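Local coordinates for kinesin-like protein Nod (Drosophila melanogaster, PDB 3DCB) that is required for distributive segregation of non-exchange chromosomes in meiosis, probably as a microtubule-binding kinesin motor that hydrolyses ATP, at residues Asp148-Tyr153 / Ile226-Lys231; Asp88-Gly93 / Ser235-Val240; Thr115-Ile120 / His197-Gly202. All coordinates share one frame; numbering follows the deposited sequence.

Overall arrangement
All three contacts lie in the kinesin motor domain of Nod. Contacts 1 and 2 share its central sheet: strand 221-229 of contact 1 runs antiparallel beside strand 234-241 of contact 2, joined by probable hydrogen bonds such as Ile-226 O to Met-237 N, and their centres are about 11 Å apart. Contact 3 stands off, its centre about 22 Å from that of contact 1 and about 21 Å from that of contact 2. Along the chain the segments come as 88-93, 115-120, 148-153, 197-202, 226-231 and 235-240, so contact 2 spans both others while contacts 1 and 3 interleave. Contacts 1 and 2 thus build the sheet and its helix packing, while contact 3 lies near the nucleotide.

Contact 1 of 3, residues Asp148-Tyr153 / Ile226-Lys231; sequences DAIQVY and IHVKSK
Over one face of the Tyr-153 ring runs the side chain of Lys-229, crossing it at about a right angle. Lys-229 CG stands anti to the carbonyl carbon (chi1 -60°) and the chain continues extended, which lays it over the ring. Lys-229 CD lies 3.5 Å from Tyr-153 CE1, and Lys-229 NZ makes a cation-pi contact, 4.7 Å from the Tyr-153 ring centroid and 11° off the normal. His-227 O lies at the edge of that ring. The His-227 ring has the Tyr-153 carbonyl at its edge and meets the His-234 ring at about 55°; its NE2 is bonded to Ser-155 OG and its ND1 to His-234 NE2. Beneath, the backbones form an antiparallel strand pairing of the motor domain's central sheet. Tyr-153 with His-227 and Gln-151 with Lys-229 are hydrogen-bonded pairs of two bonds each, flanking the non-hydrogen-bonded pair Val-152 and Val-228. Beyond Gln-151 and Lys-229 a water bridges Ala-149 O to Lys-231 N. On the other face Ile-150 CG2 reaches Val-228 CG1 at 3.9 Å, and Val-152 CG1 meets Ile-226 CG2. Helix 127-140 covers this apolar face through Val-139 and Phe-136. Strand 151-159 pairs onward with strand 187-189, and strand 221-229 with strand 234-241.

Contact 2 of 3, residues Asp88-Gly93 / Ser235-Val240; sequences DKLLEG and SRMNIV
Leu-90 does most of the touching here, pressing both of its methyl groups onto strand 234-241 from the last turn of helix 84-92. With CG anti to the backbone N (chi1 176°), the branch is carried out to the strand. Leu-90 CD1 settles against the backbone, 3.3 Å from Arg-236 C and equally far from Ser-235 OG. Leu-90 CD2 packs on Met-237 CB at 3.8 Å, the two side chains crossing at about a right angle. Beside this close packing sits the one polar link: Ser-235 OG donates to Leu-90 O over 3.1 Å, from 43° above the carbonyl plane. From the opposite face of that plane Gly-93 N reaches Leu-90 O at 2.9 Å, so the carbonyl is gripped twice.

Toward the end of the helix the packing thins. Gly-93 adds little more than its carbonyl, Gly-93 O lying 3.7 Å from Ser-235 CB, and its positive phi closes the helix in a Schellman motif. Asp-88 and Glu-92 face away from the strand, Glu-92 exposed and Asp-88 in a salt bridge with Arg-138. Lys-89 lies at the flank, its NZ bonded to Tyr-305 OH of the sheet. On the buried side, Leu-90 also touches Ile-135 of helix 127-140, Val-228 and Cys-96.

Chemically, this is a leucine-centred helix-on-sheet contact with one buried serine hydroxyl set in it. That bond uses a carbonyl at the helix end, where the run of helical hydrogen bonds stops, so the hydroxyl gives the carbonyl of buried Leu-90 a second donor and ties the helix end to the strand.

Contact 3 of 3, residues Thr115-Ile120 / His197-Gly202; sequences TPPGEI and HILELG
Leu-199 is the centre of this contact and meets two proline rings. Pro-116 buries more against the helix than Pro-117 does: Pro-116 CG lies 4.5 Å from Leu-199 CB and, on its other flank, Pro-116 CG is 4.0 Å from Glu-200 OE1. Pro-117 CD meets Leu-199 CD2 at 4.1 Å, the two side chains crossing at about a right angle. Thr-115 contributes no more than its carbonyl O, which lies near the CD2 methyl of Leu-199.

On the outer side two acids come together, Glu-119 exposed and Glu-200 only partly so. Glu-119 OE2 stands 3.4 Å from Glu-200 OE1, with the carboxylate planes nearly coplanar, 10° apart. No hydrogen bond is made between them, and if both are charged the pair should be mutually unfavourable, which could raise the affinity of one for a proton. A long, weak ion pair from Glu-200 OE2 to Arg-204 NE may offset part of this.

One shell out, local backbone geometry places these groups. Glu-119 N bonds to Pro-116 O and Ile-120 N to Pro-117 O, each at 3.0 Å, in the short 3-10 turn of residues 117-119. The turn sets the Glu-119 CB toward the helix, and the extended chain beyond CG carries OE2 to Glu-200. Glu-200 leaves its helix with CG anti to the backbone N, and a bend at chi2 (61°) swings its carboxylate back toward the turn.

Farther out, His-196 of helix 194-203 touches Pro-116, Pro-117 and Glu-119, and Leu-125 touches Pro-117 and Ile-120. The loop connects helix 108-112, which starts within the P-loop (Gly-102 to Ser-109, the probable ATP-binding residues), to helix 127-140. The Thr-115 side chain is about 7 Å from the bound ATP analogue, so this packing joins helix 194-203 to a loop that passes near the nucleotide site without touching it.

Contact 1 of 3, residues Asp148-Tyr153 / Ile226-Lys231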
loop_
_atom_site.group_PDB
_atom_site.type_symbol
_atom_site.label_atom_id
_atom_site.label_comp_id
_atom_site.label_asym_id
_atom_site.label_seq_id
_atom_site.Cartn_x
_atom_site.Cartn_y
_atom_site.Cartn_z
ATOM N N ASP A 148 -28.201 2.771 -10.816
ATOM C CA ASP A 148 -27.689 1.409 -10.781
ATOM C C ASP A 148 -27.080 1.084 -9.424
ATOM O O ASP A 148 -26.180 1.773 -8.946
ATOM C CB ASP A 148 -26.657 1.208 -11.888
ATOM C CG ASP A 148 -27.225 1.496 -13.269
ATOM O OD1 ASP A 148 -28.223 0.847 -13.648
ATOM O OD2 ASP A 148 -26.670 2.370 -13.975
ATOM N N ALA A 149 -27.593 0.022 -8.813
ATOM C CA ALA A 149 -27.155 -0.431 -7.506
ATOM C C ALA A 149 -25.670 -0.762 -7.465
ATOM O O ALA A 149 -25.105 -1.280 -8.430
ATOM C CB ALA A 149 -27.978 -1.640 -7.096
ATOM N N ILE A 150 -25.048 -0.471 -6.328
ATOM C CA ILE A 150 -23.620 -0.712 -6.137
ATOM C C ILE A 150 -23.365 -1.567 -4.898
ATOM O O ILE A 150 -24.161 -1.571 -3.966
ATOM C CB ILE A 150 -22.878 0.634 -5.969
ATOM C CG1 ILE A 150 -23.176 1.546 -7.154
ATOM C CG2 ILE A 150 -21.388 0.409 -5.861
ATOM C CD1 ILE A 150 -22.725 2.976 -6.946
ATOM N N GLN A 151 -22.252 -2.288 -4.887
ATOM C CA GLN A 151 -21.907 -3.122 -3.736
ATOM C C GLN A 151 -20.414 -3.067 -3.401
ATOM O O GLN A 151 -19.563 -3.254 -4.273
ATOM C CB GLN A 151 -22.302 -4.571 -3.989
ATOM C CG GLN A 151 -21.942 -5.495 -2.847
ATOM C CD GLN A 151 -22.733 -5.211 -1.597
ATOM O OE1 GLN A 151 -22.211 -4.684 -0.613
ATOM N NE2 GLN A 151 -24.022 -5.548 -1.636
ATOM N N VAL A 152 -20.107 -2.819 -2.132
ATOM C CA VAL A 152 -18.721 -2.738 -1.682
ATOM C C VAL A 152 -18.300 -4.067 -1.065
ATOM O O VAL A 152 -19.080 -4.710 -0.362
ATOM C CB VAL A 152 -18.536 -1.595 -0.635
ATOM C CG1 VAL A 152 -17.103 -1.550 -0.113
ATOM C CG2 VAL A 152 -18.914 -0.276 -1.264
ATOM N N TYR A 153 -17.075 -4.488 -1.357
ATOM C CA TYR A 153 -16.563 -5.739 -0.819
ATOM C C TYR A 153 -15.161 -5.537 -0.304
ATOM O O TYR A 153 -14.524 -4.519 -0.577
ATOM C CB TYR A 153 -16.483 -6.838 -1.876
ATOM C CG TYR A 153 -17.751 -7.114 -2.632
ATOM C CD1 TYR A 153 -18.161 -6.276 -3.670
ATOM C CD2 TYR A 153 -18.513 -8.253 -2.355
ATOM C CE1 TYR A 153 -19.290 -6.570 -4.417
ATOM C CE2 TYR A 153 -19.644 -8.553 -3.093
ATOM C CZ TYR A 153 -20.026 -7.712 -4.121
ATOM O OH TYR A 153 -21.141 -8.023 -4.846
ATOM N N ILE A 226 -10.315 -3.297 -1.404
ATOM C CA ILE A 226 -11.663 -2.778 -1.286
ATOM C C ILE A 226 -12.203 -2.910 -2.685
ATOM O O ILE A 226 -11.649 -2.323 -3.627
ATOM C CB ILE A 226 -11.722 -1.291 -0.953
ATOM C CG1 ILE A 226 -11.037 -1.029 0.376
ATOM C CG2 ILE A 226 -13.169 -0.829 -0.938
ATOM C CD1 ILE A 226 -11.600 -1.855 1.486
ATOM N N HIS A 227 -13.283 -3.671 -2.823
ATOM C CA HIS A 227 -13.916 -3.884 -4.115
ATOM C C HIS A 227 -15.181 -3.058 -4.222
ATOM O O HIS A 227 -15.981 -2.986 -3.278
ATOM C CB HIS A 227 -14.309 -5.346 -4.282
ATOM C CG HIS A 227 -13.175 -6.292 -4.131
ATOM N ND1 HIS A 227 -12.440 -6.734 -5.206
ATOM C CD2 HIS A 227 -12.611 -6.849 -3.029
ATOM C CE1 HIS A 227 -11.467 -7.520 -4.777
ATOM N NE2 HIS A 227 -11.549 -7.604 -3.461
ATOM N N VAL A 228 -15.368 -2.455 -5.389
ATOM C CA VAL A 228 -16.557 -1.656 -5.667
ATOM C C VAL A 228 -17.116 -2.220 -6.967
ATOM O O VAL A 228 -16.505 -2.067 -8.027
ATOM C CB VAL A 228 -16.200 -0.185 -5.866
ATOM C CG1 VAL A 228 -17.482 0.614 -6.045
ATOM C CG2 VAL A 228 -15.404 0.323 -4.674
ATOM N N LYS A 229 -18.268 -2.879 -6.879
ATOM C CA LYS A 229 -18.894 -3.521 -8.031
ATOM C C LYS A 229 -20.302 -3.056 -8.398
ATOM O O LYS A 229 -21.099 -2.664 -7.541
ATOM C CB LYS A 229 -18.955 -5.037 -7.804
ATOM C CG LYS A 229 -17.630 -5.747 -7.614
ATOM C CD LYS A 229 -17.844 -7.261 -7.528
ATOM C CE LYS A 229 -16.546 -8.006 -7.237
ATOM N NZ LYS A 229 -16.769 -9.485 -7.080
ATOM N N SER A 230 -20.601 -3.141 -9.688
ATOM C CA SER A 230 -21.918 -2.794 -10.196
ATOM C C SER A 230 -22.340 -4.012 -11.000
ATOM O O SER A 230 -21.593 -4.990 -11.111
ATOM C CB SER A 230 -21.868 -1.586 -11.130
ATOM O OG SER A 230 -21.462 -1.991 -12.430
ATOM N N LYS A 231 -23.529 -3.940 -11.576
ATOM C CA LYS A 231 -24.044 -5.026 -12.378
ATOM C C LYS A 231 -23.134 -5.305 -13.582
ATOM O O LYS A 231 -23.221 -6.366 -14.187
ATOM C CB LYS A 231 -25.451 -4.672 -12.861
ATOM C CG LYS A 231 -26.118 -5.721 -13.720
ATOM C CD LYS A 231 -27.526 -5.265 -14.089
ATOM C CE LYS A 231 -28.266 -6.309 -14.923
ATOM N NZ LYS A 231 -27.592 -6.598 -16.221
HETATM O O HOH W 1 -25.589 -2.248 -10.863
#

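Contact 2 of 3, residues Asp88-Gly93 / Ser235-Val240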
loop_
_atom_site.group_PDB
_atom_site.type_symbol
_atom_site.label_atom_id
_atom_site.label_comp_id
_atom_site.label_asym_id
_atom_site.label_seq_id
_atom_site.Cartn_x
_atom_site.Cartn_y
_atom_site.Cartn_z
ATOM N N ASP A 88 -11.282 8.936 -6.252
ATOM C CA ASP A 88 -12.016 9.474 -7.384
ATOM C C ASP A 88 -11.845 8.570 -8.599
ATOM O O ASP A 88 -12.805 8.291 -9.309
ATOM C CB ASP A 88 -11.515 10.880 -7.718
ATOM C CG ASP A 88 -11.761 11.870 -6.595
ATOM O OD1 ASP A 88 -12.937 12.077 -6.222
ATOM O OD2 ASP A 88 -10.782 12.446 -6.079
ATOM N N LYS A 89 -10.612 8.115 -8.818
ATOM C CA LYS A 89 -10.287 7.250 -9.949
ATOM C C LYS A 89 -10.937 5.868 -9.822
ATOM O O LYS A 89 -11.372 5.271 -10.814
ATOM C CB LYS A 89 -8.764 7.129 -10.092
ATOM C CG LYS A 89 -8.091 8.405 -10.608
ATOM C CD LYS A 89 -8.509 8.727 -12.042
ATOM C CE LYS A 89 -8.385 10.228 -12.387
ATOM N NZ LYS A 89 -7.015 10.799 -12.264
ATOM N N LEU A 90 -11.006 5.378 -8.590
ATOM C CA LEU A 90 -11.624 4.097 -8.320
ATOM C C LEU A 90 -13.114 4.159 -8.667
ATOM O O LEU A 90 -13.639 3.271 -9.338
ATOM C CB LEU A 90 -11.465 3.737 -6.843
ATOM C CG LEU A 90 -12.133 2.452 -6.363
ATOM C CD1 LEU A 90 -11.355 1.270 -6.917
ATOM C CD2 LEU A 90 -12.155 2.407 -4.831
ATOM N N LEU A 91 -13.789 5.214 -8.211
ATOM C CA LEU A 91 -15.214 5.367 -8.480
ATOM C C LEU A 91 -15.517 5.593 -9.958
ATOM O O LEU A 91 -16.626 5.336 -10.414
ATOM C CB LEU A 91 -15.804 6.485 -7.623
ATOM C CG LEU A 91 -15.635 6.230 -6.120
ATOM C CD1 LEU A 91 -16.339 7.322 -5.337
ATOM C CD2 LEU A 91 -16.194 4.868 -5.746
ATOM N N GLU A 92 -14.529 6.075 -10.704
ATOM C CA GLU A 92 -14.712 6.290 -12.131
ATOM C C GLU A 92 -14.619 4.935 -12.825
ATOM O O GLU A 92 -15.102 4.765 -13.940
ATOM C CB GLU A 92 -13.649 7.248 -12.676
ATOM C CG GLU A 92 -13.920 8.710 -12.357
ATOM C CD GLU A 92 -12.745 9.619 -12.668
ATOM O OE1 GLU A 92 -12.137 9.469 -13.748
ATOM O OE2 GLU A 92 -12.435 10.491 -11.824
ATOM N N GLY A 93 -13.997 3.969 -12.142
ATOM C CA GLY A 93 -13.856 2.635 -12.692
ATOM C C GLY A 93 -12.438 2.105 -12.819
ATOM O O GLY A 93 -12.254 0.959 -13.234
ATOM N N SER A 235 -14.204 -2.419 -10.038
ATOM C CA SER A 235 -12.988 -1.641 -9.833
ATOM C C SER A 235 -12.462 -2.000 -8.458
ATOM O O SER A 235 -13.238 -2.364 -7.572
ATOM C CB SER A 235 -13.270 -0.140 -9.875
ATOM O OG SER A 235 -13.977 0.256 -8.713
ATOM N N ARG A 236 -11.154 -1.907 -8.267
ATOM C CA ARG A 236 -10.621 -2.239 -6.965
ATOM C C ARG A 236 -9.483 -1.360 -6.478
ATOM O O ARG A 236 -8.741 -0.781 -7.266
ATOM C CB ARG A 236 -10.211 -3.719 -6.929
ATOM C CG ARG A 236 -9.220 -4.164 -7.969
ATOM C CD ARG A 236 -9.315 -5.682 -8.207
ATOM N NE ARG A 236 -10.057 -6.012 -9.425
ATOM C CZ ARG A 236 -10.239 -7.250 -9.871
ATOM N NH1 ARG A 236 -9.736 -8.269 -9.192
ATOM N NH2 ARG A 236 -10.903 -7.475 -10.994
ATOM N N MET A 237 -9.392 -1.231 -5.162
ATOM C CA MET A 237 -8.341 -0.453 -4.534
ATOM C C MET A 237 -7.552 -1.351 -3.585
ATOM O O MET A 237 -8.044 -1.735 -2.519
ATOM C CB MET A 237 -8.906 0.709 -3.730
ATOM C CG MET A 237 -7.800 1.552 -3.103
ATOM S SD MET A 237 -8.424 2.976 -2.205
ATOM C CE MET A 237 -8.494 4.205 -3.502
ATOM N N ASN A 238 -6.319 -1.647 -3.967
ATOM C CA ASN A 238 -5.467 -2.513 -3.173
ATOM C C ASN A 238 -4.586 -1.754 -2.188
ATOM O O ASN A 238 -3.837 -0.845 -2.563
ATOM C CB ASN A 238 -4.572 -3.349 -4.091
ATOM C CG ASN A 238 -5.347 -4.093 -5.161
ATOM O OD1 ASN A 238 -6.117 -5.018 -4.872
ATOM N ND2 ASN A 238 -5.140 -3.696 -6.418
ATOM N N ILE A 239 -4.687 -2.127 -0.920
ATOM C CA ILE A 239 -3.870 -1.528 0.111
ATOM C C ILE A 239 -2.830 -2.620 0.430
ATOM O O ILE A 239 -3.171 -3.678 0.973
ATOM C CB ILE A 239 -4.736 -1.178 1.333
ATOM C CG1 ILE A 239 -5.887 -0.259 0.879
ATOM C CG2 ILE A 239 -3.900 -0.433 2.392
ATOM C CD1 ILE A 239 -5.428 1.055 0.317
ATOM N N VAL A 240 -1.579 -2.373 0.039
ATOM C CA VAL A 240 -0.493 -3.331 0.239
ATOM C C VAL A 240 0.466 -2.955 1.351
ATOM O O VAL A 240 1.131 -1.919 1.299
ATOM C CB VAL A 240 0.336 -3.522 -1.059
ATOM C CG1 VAL A 240 1.339 -4.648 -0.870
ATOM C CG2 VAL A 240 -0.599 -3.848 -2.229
#

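Contact 3 of 3, residues Thr115-Ile120 / His197-Gly202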
loop_
_atom_site.group_PDB
_atom_site.type_symbol
_atom_site.label_atom_id
_atom_site.label_comp_id
_atom_site.label_asym_id
_atom_site.label_seq_id
_atom_site.Cartn_x
_atom_site.Cartn_y
_atom_site.Cartn_z
ATOM N N THR A 115 -4.622 -2.204 11.364
ATOM C CA THR A 115 -5.089 -2.570 12.695
ATOM C C THR A 115 -6.574 -2.236 12.847
ATOM O O THR A 115 -7.037 -1.210 12.348
ATOM C CB THR A 115 -4.301 -1.801 13.768
ATOM O OG1 THR A 115 -2.938 -2.233 13.756
ATOM C CG2 THR A 115 -4.899 -2.030 15.147
ATOM N N PRO A 116 -7.339 -3.104 13.533
ATOM C CA PRO A 116 -8.776 -2.896 13.756
ATOM C C PRO A 116 -9.074 -1.474 14.253
ATOM O O PRO A 116 -8.666 -1.094 15.350
ATOM C CB PRO A 116 -9.107 -3.957 14.795
ATOM C CG PRO A 116 -8.222 -5.089 14.376
ATOM C CD PRO A 116 -6.907 -4.403 14.082
ATOM N N PRO A 117 -9.801 -0.677 13.448
ATOM C CA PRO A 117 -10.182 0.715 13.738
ATOM C C PRO A 117 -10.726 1.009 15.138
ATOM O O PRO A 117 -10.294 1.961 15.792
ATOM C CB PRO A 117 -11.216 1.021 12.654
ATOM C CG PRO A 117 -10.750 0.184 11.515
ATOM C CD PRO A 117 -10.426 -1.125 12.191
ATOM N N GLY A 118 -11.678 0.198 15.589
ATOM C CA GLY A 118 -12.272 0.406 16.898
ATOM C C GLY A 118 -11.302 0.317 18.060
ATOM O O GLY A 118 -11.667 0.584 19.204
ATOM N N GLU A 119 -10.061 -0.054 17.775
ATOM C CA GLU A 119 -9.056 -0.182 18.818
ATOM C C GLU A 119 -8.108 1.014 18.909
ATOM O O GLU A 119 -7.306 1.104 19.841
ATOM C CB GLU A 119 -8.256 -1.472 18.600
ATOM C CG GLU A 119 -9.040 -2.743 18.926
ATOM C CD GLU A 119 -8.333 -4.020 18.487
ATOM O OE1 GLU A 119 -7.124 -4.164 18.765
ATOM O OE2 GLU A 119 -8.995 -4.883 17.865
ATOM N N ILE A 120 -8.216 1.940 17.959
ATOM C CA ILE A 120 -7.347 3.107 17.945
ATOM C C ILE A 120 -8.113 4.429 17.918
ATOM O O ILE A 120 -9.314 4.454 17.670
ATOM C CB ILE A 120 -6.404 3.064 16.727
ATOM C CG1 ILE A 120 -7.217 3.165 15.441
ATOM C CG2 ILE A 120 -5.630 1.753 16.704
ATOM C CD1 ILE A 120 -6.370 3.217 14.199
ATOM N N HIS A 197 -14.630 -5.863 11.659
ATOM C CA HIS A 197 -14.862 -7.306 11.634
ATOM C C HIS A 197 -13.924 -8.012 10.680
ATOM O O HIS A 197 -13.239 -8.964 11.053
ATOM C CB HIS A 197 -16.295 -7.625 11.211
ATOM C CG HIS A 197 -16.524 -9.071 10.883
ATOM N ND1 HIS A 197 -16.464 -10.074 11.830
ATOM C CD2 HIS A 197 -16.839 -9.680 9.715
ATOM C CE1 HIS A 197 -16.737 -11.234 11.261
ATOM N NE2 HIS A 197 -16.968 -11.023 9.978
ATOM N N ILE A 198 -13.917 -7.551 9.435
ATOM C CA ILE A 198 -13.079 -8.136 8.397
ATOM C C ILE A 198 -11.613 -8.166 8.802
ATOM O O ILE A 198 -10.954 -9.187 8.670
ATOM C CB ILE A 198 -13.249 -7.363 7.074
ATOM C CG1 ILE A 198 -14.457 -7.904 6.323
ATOM C CG2 ILE A 198 -12.007 -7.487 6.214
ATOM C CD1 ILE A 198 -15.727 -7.856 7.110
ATOM N N LEU A 199 -11.104 -7.052 9.311
ATOM C CA LEU A 199 -9.706 -6.999 9.726
ATOM C C LEU A 199 -9.404 -7.894 10.914
ATOM O O LEU A 199 -8.314 -8.452 11.006
ATOM C CB LEU A 199 -9.304 -5.564 10.041
ATOM C CG LEU A 199 -8.582 -4.805 8.930
ATOM C CD1 LEU A 199 -8.922 -5.371 7.564
ATOM C CD2 LEU A 199 -8.978 -3.336 9.024
ATOM N N GLU A 200 -10.367 -8.031 11.819
ATOM C CA GLU A 200 -10.181 -8.854 13.005
ATOM C C GLU A 200 -10.082 -10.320 12.603
ATOM O O GLU A 200 -9.146 -11.026 12.989
ATOM C CB GLU A 200 -11.347 -8.648 13.973
ATOM C CG GLU A 200 -11.229 -9.436 15.273
ATOM C CD GLU A 200 -9.984 -9.063 16.078
ATOM O OE1 GLU A 200 -9.933 -7.931 16.628
ATOM O OE2 GLU A 200 -9.056 -9.907 16.151
ATOM N N LEU A 201 -11.059 -10.769 11.822
ATOM C CA LEU A 201 -11.091 -12.135 11.344
ATOM C C LEU A 201 -9.802 -12.484 10.604
ATOM O O LEU A 201 -9.190 -13.522 10.859
ATOM C CB LEU A 201 -12.282 -12.327 10.414
ATOM C CG LEU A 201 -12.333 -13.699 9.753
ATOM C CD1 LEU A 201 -12.271 -14.797 10.816
ATOM C CD2 LEU A 201 -13.607 -13.805 8.937
ATOM N N GLY A 202 -9.387 -11.608 9.696
ATOM C CA GLY A 202 -8.176 -11.848 8.932
ATOM C C GLY A 202 -6.918 -11.992 9.773
ATOM O O GLY A 202 -6.072 -12.841 9.494
#